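Local coordinates for protein heroin esterase (Rhodococcus sp., PDB 1LZL) that probably hydrolyses the acetyl ester groups of heroin, acting as an acetyl esterase of the alpha/beta hydrolase fold, at residues Arg107-Ala112 with Glu307-Ile312; Ala182-Glu187 with Pro250-Ser255. All coordinates share one frame; numbering follows the deposited sequence.

Contact 1. Residues Arg107-Ala112 with Glu307-Ile312; sequences RELGFA and EALTAI. Unlike the reference sequence in segment 307-312: E307 (reference Lys), A308 (reference Pro), L309 (reference His), T310 (reference Cys), A311 (reference Asp), I312 (reference Pro).
Two helices of the alpha/beta hydrolase fold meet here, side chains from the C-terminal end of helix 99-109 and the turn after it lying on side chains and carbonyl oxygens in the middle of helix 299-315. The backbones stay well apart, the nearest CA atoms, those of L109 and L309, being 7.5 Å from each other. The tight part centres on L109. Its chi1 of -57°, with chi2 near anti, extends the CD1 methyl toward helix 299-315, where it lies 3.8 Å from CG2 of I312 and 3.7 Å from the backbone O of L309. The L109 and I312 side chains cross at about a right angle. F111 closes the buried side. L109 CB sits 3.7 Å above the plane of the F111 ring, over its centre, while the ring edge carries CE2 to I312, 4.0 Å from CG2 and 3.7 Å from the carbonyl O, which lies near the ring plane. G110, the first residue past the helix, has positive phi (75°); beyond it F111 folds back against L109. The other side is looser and exposed: E108 offers only its aliphatic part, CG being 4.1 Å from L309 CD1, and the bend at chi2 (-58°) leads the carboxylate away from helix 299-315. Around this pair, L309 also leans on E104 and V105 and I312 on F101, all of helix 99-109; I312 further packs on F185 of strand 183-187, and F111 on P80 of strand 79-85, so the two helices lie together against the central sheet.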
# COMPACT_ATOMS: atom_id res chain seq x y z
N ARG A 107 -9.31 -2.33 -15.86
CA ARG A 107 -10.36 -3.00 -16.63
C ARG A 107 -11.75 -2.71 -16.07
O ARG A 107 -12.68 -2.40 -16.82
CB ARG A 107 -10.04 -4.51 -16.65
CG ARG A 107 -11.09 -5.31 -17.43
CD ARG A 107 -10.98 -6.81 -17.19
NE ARG A 107 -9.78 -7.33 -17.84
CZ ARG A 107 -8.91 -8.04 -17.12
NH1 ARG A 107 -9.15 -8.27 -15.82
NH2 ARG A 107 -7.83 -8.50 -17.74
N GLU A 108 -11.95 -2.79 -14.75
CA GLU A 108 -13.32 -2.71 -14.24
C GLU A 108 -13.77 -1.27 -14.08
O GLU A 108 -14.97 -0.99 -14.26
CB GLU A 108 -13.48 -3.39 -12.88
CG GLU A 108 -13.17 -4.88 -12.91
CD GLU A 108 -14.08 -5.57 -13.92
OE1 GLU A 108 -15.23 -5.12 -14.07
OE2 GLU A 108 -13.62 -6.53 -14.56
N LEU A 109 -12.87 -0.36 -13.75
CA LEU A 109 -13.25 1.01 -13.50
C LEU A 109 -12.93 1.96 -14.65
O LEU A 109 -13.45 3.07 -14.68
CB LEU A 109 -12.51 1.56 -12.24
CG LEU A 109 -12.77 0.72 -11.00
CD1 LEU A 109 -12.18 1.44 -9.79
CD2 LEU A 109 -14.27 0.42 -10.84
N GLY A 110 -12.05 1.54 -15.58
CA GLY A 110 -11.72 2.42 -16.68
C GLY A 110 -10.81 3.57 -16.30
O GLY A 110 -10.79 4.67 -16.87
N PHE A 111 -9.99 3.33 -15.28
CA PHE A 111 -9.06 4.28 -14.69
C PHE A 111 -7.64 3.86 -15.07
O PHE A 111 -7.34 2.67 -15.18
CB PHE A 111 -9.17 4.36 -13.17
CG PHE A 111 -10.48 4.86 -12.58
CD1 PHE A 111 -11.47 5.43 -13.38
CD2 PHE A 111 -10.71 4.72 -11.21
CE1 PHE A 111 -12.64 5.85 -12.77
CE2 PHE A 111 -11.87 5.16 -10.59
CZ PHE A 111 -12.84 5.73 -11.41
N ALA A 112 -6.78 4.86 -15.28
CA ALA A 112 -5.35 4.57 -15.39
C ALA A 112 -4.78 4.22 -14.02
O ALA A 112 -5.30 4.63 -12.98
CB ALA A 112 -4.63 5.79 -15.95
N GLU A 307 -15.46 -4.38 -2.52
CA GLU A 307 -15.59 -3.08 -1.86
C GLU A 307 -14.45 -2.16 -2.21
O GLU A 307 -14.63 -0.95 -2.32
CB GLU A 307 -15.60 -3.31 -0.35
CG GLU A 307 -15.71 -2.04 0.50
CD GLU A 307 -15.97 -2.44 1.95
OE1 GLU A 307 -17.09 -2.91 2.29
OE2 GLU A 307 -15.04 -2.30 2.77
N ALA A 308 -13.25 -2.69 -2.42
CA ALA A 308 -12.11 -1.85 -2.81
C ALA A 308 -12.43 -1.15 -4.13
O ALA A 308 -12.20 0.03 -4.29
CB ALA A 308 -10.84 -2.66 -2.92
N LEU A 309 -12.99 -1.90 -5.10
CA LEU A 309 -13.33 -1.26 -6.38
C LEU A 309 -14.45 -0.23 -6.23
O LEU A 309 -14.37 0.85 -6.82
CB LEU A 309 -13.75 -2.35 -7.37
CG LEU A 309 -12.65 -3.28 -7.89
CD1 LEU A 309 -13.30 -4.25 -8.89
CD2 LEU A 309 -11.50 -2.54 -8.55
N THR A 310 -15.47 -0.58 -5.44
CA THR A 310 -16.54 0.37 -5.15
C THR A 310 -15.98 1.66 -4.54
O THR A 310 -16.31 2.79 -4.91
CB THR A 310 -17.60 -0.24 -4.24
OG1 THR A 310 -18.29 -1.25 -5.02
CG2 THR A 310 -18.66 0.77 -3.87
N ALA A 311 -15.05 1.51 -3.59
CA ALA A 311 -14.49 2.67 -2.90
C ALA A 311 -13.72 3.59 -3.85
O ALA A 311 -13.84 4.82 -3.83
CB ALA A 311 -13.57 2.19 -1.77
N ILE A 312 -12.87 2.94 -4.69
CA ILE A 312 -12.05 3.72 -5.62
C ILE A 312 -12.94 4.36 -6.68
O ILE A 312 -12.73 5.55 -7.01
CB ILE A 312 -10.93 2.85 -6.21
CG1 ILE A 312 -9.93 2.44 -5.11
CG2 ILE A 312 -10.19 3.54 -7.35
CD1 ILE A 312 -9.01 1.31 -5.52

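Contact 2. Residues Ala182-Glu187 with Pro250-Ser255; sequences AFQFLE and PPTYLS
Four backbone hydrogen bonds zip strands 183-187 and 252-255 together as parallel neighbours in the central sheet of the alpha/beta hydrolase fold; their axes run 4.7 Å apart at only 3°. Q184 N donates to P251 O and Q184 O accepts from Y253 N, then L186 N donates to Y253 O and L186 O accepts from S255 N, the alternation expected of a parallel ladder. The L186 N to Y253 O bond is the straightest of the four, 2.8 Å with 167° at the hydrogen. Two side-chain hydrogen bonds add to the start of the ladder. The extended Q184 chain, CG anti to the backbone N, runs alongside T252 and donates from NE2 to T252 OG1 at 2.8 Å, with the hydroxyl close to the amide plane. T252 OG1 in turn donates to P250 O at 2.7 Å, from above the carbonyl plane, so the hydroxyl is gripped as acceptor and donor at once and its rotation is fixed. Q184, T252, L186 and L254 share one face of the sheet; there L186 CB lies 4.0 Å from L254 CG, and helix 161-176 covers Q184 and L186. On the other face F185 and Y253 point the same way, their ring planes at 7° but slid apart, with centroids 5.0 Å apart, so they scarcely overlap. F183 CZ adds an apolar touch at 3.8 Å from Y253 CB, and helix 299-315 covers this side, its E307 being the partner of Y253 OH. Near the ends of both segments a water bridges the side chains, donating to E187 OE2 and lying 2.8 Å from S255 OG.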
# COMPACT_ATOMS: atom_id res chain seq x y z
N ALA A 182 -7.14 13.52 -4.76
CA ALA A 182 -8.60 13.43 -4.64
C ALA A 182 -9.07 12.34 -3.66
O ALA A 182 -10.17 12.44 -3.10
CB ALA A 182 -9.23 13.17 -6.00
N PHE A 183 -8.26 11.31 -3.49
CA PHE A 183 -8.67 10.11 -2.74
C PHE A 183 -7.45 9.35 -2.25
O PHE A 183 -6.43 9.32 -2.97
CB PHE A 183 -9.54 9.21 -3.61
CG PHE A 183 -10.24 8.08 -2.84
CD1 PHE A 183 -11.23 8.36 -1.91
CD2 PHE A 183 -9.89 6.77 -3.09
CE1 PHE A 183 -11.92 7.36 -1.23
CE2 PHE A 183 -10.57 5.75 -2.43
CZ PHE A 183 -11.55 6.03 -1.49
N GLN A 184 -7.57 8.78 -1.05
CA GLN A 184 -6.50 8.01 -0.42
C GLN A 184 -6.97 6.60 -0.10
O GLN A 184 -7.97 6.47 0.59
CB GLN A 184 -6.07 8.77 0.84
CG GLN A 184 -5.03 8.00 1.64
CD GLN A 184 -4.47 8.77 2.82
OE1 GLN A 184 -3.26 8.75 3.03
NE2 GLN A 184 -5.36 9.42 3.59
N PHE A 185 -6.25 5.56 -0.55
CA PHE A 185 -6.71 4.19 -0.37
C PHE A 185 -5.63 3.40 0.38
O PHE A 185 -4.55 3.17 -0.22
CB PHE A 185 -7.03 3.58 -1.75
CG PHE A 185 -7.53 2.16 -1.66
CD1 PHE A 185 -6.69 1.05 -1.60
CD2 PHE A 185 -8.90 1.94 -1.60
CE1 PHE A 185 -7.20 -0.22 -1.47
CE2 PHE A 185 -9.41 0.65 -1.50
CZ PHE A 185 -8.57 -0.43 -1.42
N LEU A 186 -5.93 3.01 1.59
CA LEU A 186 -4.94 2.39 2.46
C LEU A 186 -5.35 0.98 2.83
O LEU A 186 -6.31 0.81 3.63
CB LEU A 186 -4.75 3.27 3.73
CG LEU A 186 -4.39 4.74 3.45
CD1 LEU A 186 -4.20 5.48 4.76
CD2 LEU A 186 -3.13 4.87 2.57
N GLU A 187 -4.69 -0.03 2.29
CA GLU A 187 -5.09 -1.40 2.61
C GLU A 187 -4.10 -2.00 3.59
O GLU A 187 -2.89 -2.02 3.25
CB GLU A 187 -5.14 -2.17 1.28
CG GLU A 187 -5.51 -3.62 1.32
CD GLU A 187 -5.78 -4.21 -0.07
OE1 GLU A 187 -5.27 -3.68 -1.09
OE2 GLU A 187 -6.52 -5.24 -0.08
N PRO A 250 -7.16 13.88 2.03
CA PRO A 250 -8.23 13.50 1.13
C PRO A 250 -9.21 12.48 1.73
O PRO A 250 -8.81 11.77 2.65
CB PRO A 250 -7.48 12.80 -0.04
CG PRO A 250 -6.05 12.99 0.18
CD PRO A 250 -5.85 13.27 1.64
N PRO A 251 -10.43 12.38 1.19
CA PRO A 251 -11.35 11.27 1.58
C PRO A 251 -10.56 9.97 1.46
O PRO A 251 -9.73 9.79 0.54
CB PRO A 251 -12.49 11.33 0.56
CG PRO A 251 -12.46 12.75 0.02
CD PRO A 251 -11.03 13.21 0.15
N THR A 252 -10.76 9.09 2.43
CA THR A 252 -9.89 7.93 2.58
C THR A 252 -10.67 6.65 2.77
O THR A 252 -11.71 6.67 3.43
CB THR A 252 -9.03 8.16 3.83
OG1 THR A 252 -8.18 9.30 3.57
CG2 THR A 252 -8.10 6.98 4.19
N TYR A 253 -10.17 5.55 2.26
CA TYR A 253 -10.65 4.21 2.53
C TYR A 253 -9.52 3.53 3.31
O TYR A 253 -8.37 3.61 2.83
CB TYR A 253 -10.96 3.43 1.25
CG TYR A 253 -11.38 1.99 1.53
CD1 TYR A 253 -10.45 0.95 1.61
CD2 TYR A 253 -12.72 1.69 1.75
CE1 TYR A 253 -10.83 -0.35 1.88
CE2 TYR A 253 -13.16 0.37 2.01
CZ TYR A 253 -12.19 -0.62 2.07
OH TYR A 253 -12.51 -1.94 2.32
N LEU A 254 -9.80 2.86 4.41
CA LEU A 254 -8.74 2.14 5.16
C LEU A 254 -9.29 0.80 5.59
O LEU A 254 -10.36 0.76 6.24
CB LEU A 254 -8.29 2.97 6.37
CG LEU A 254 -6.95 2.56 6.98
CD1 LEU A 254 -6.29 3.71 7.71
CD2 LEU A 254 -7.11 1.38 7.95
N SER A 255 -8.66 -0.30 5.23
CA SER A 255 -9.07 -1.63 5.67
C SER A 255 -8.01 -2.24 6.57
O SER A 255 -6.80 -2.04 6.43
CB SER A 255 -9.37 -2.56 4.49
OG SER A 255 -8.16 -2.69 3.70
O HOH W 1 -8.89 -4.83 2.01

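Helix 299-315 joins the two contacts: contact 1 sets it against helix 99-109, and the aromatic face of contact 2 packs beneath it. A308 CB comes within 3.5 Å of F185 CZ and A311 CB within 3.7 Å of Y253 CD2, while E307 OE2 and Y253 OH, 2.6 Å apart, are hydrogen-bonded. Contact 2 is buried, its centre about 10 Å from the chain centre, and buries 574 Å² summed over both segments. Contact 1, about 16 Å from that centre, is partly buried and buries 225 Å² by the same sum. Between the paired segments, hydrogen bonds are found in contact 2; contact 1 has none and rests on van der Waals contacts, some to backbone carbonyl oxygens.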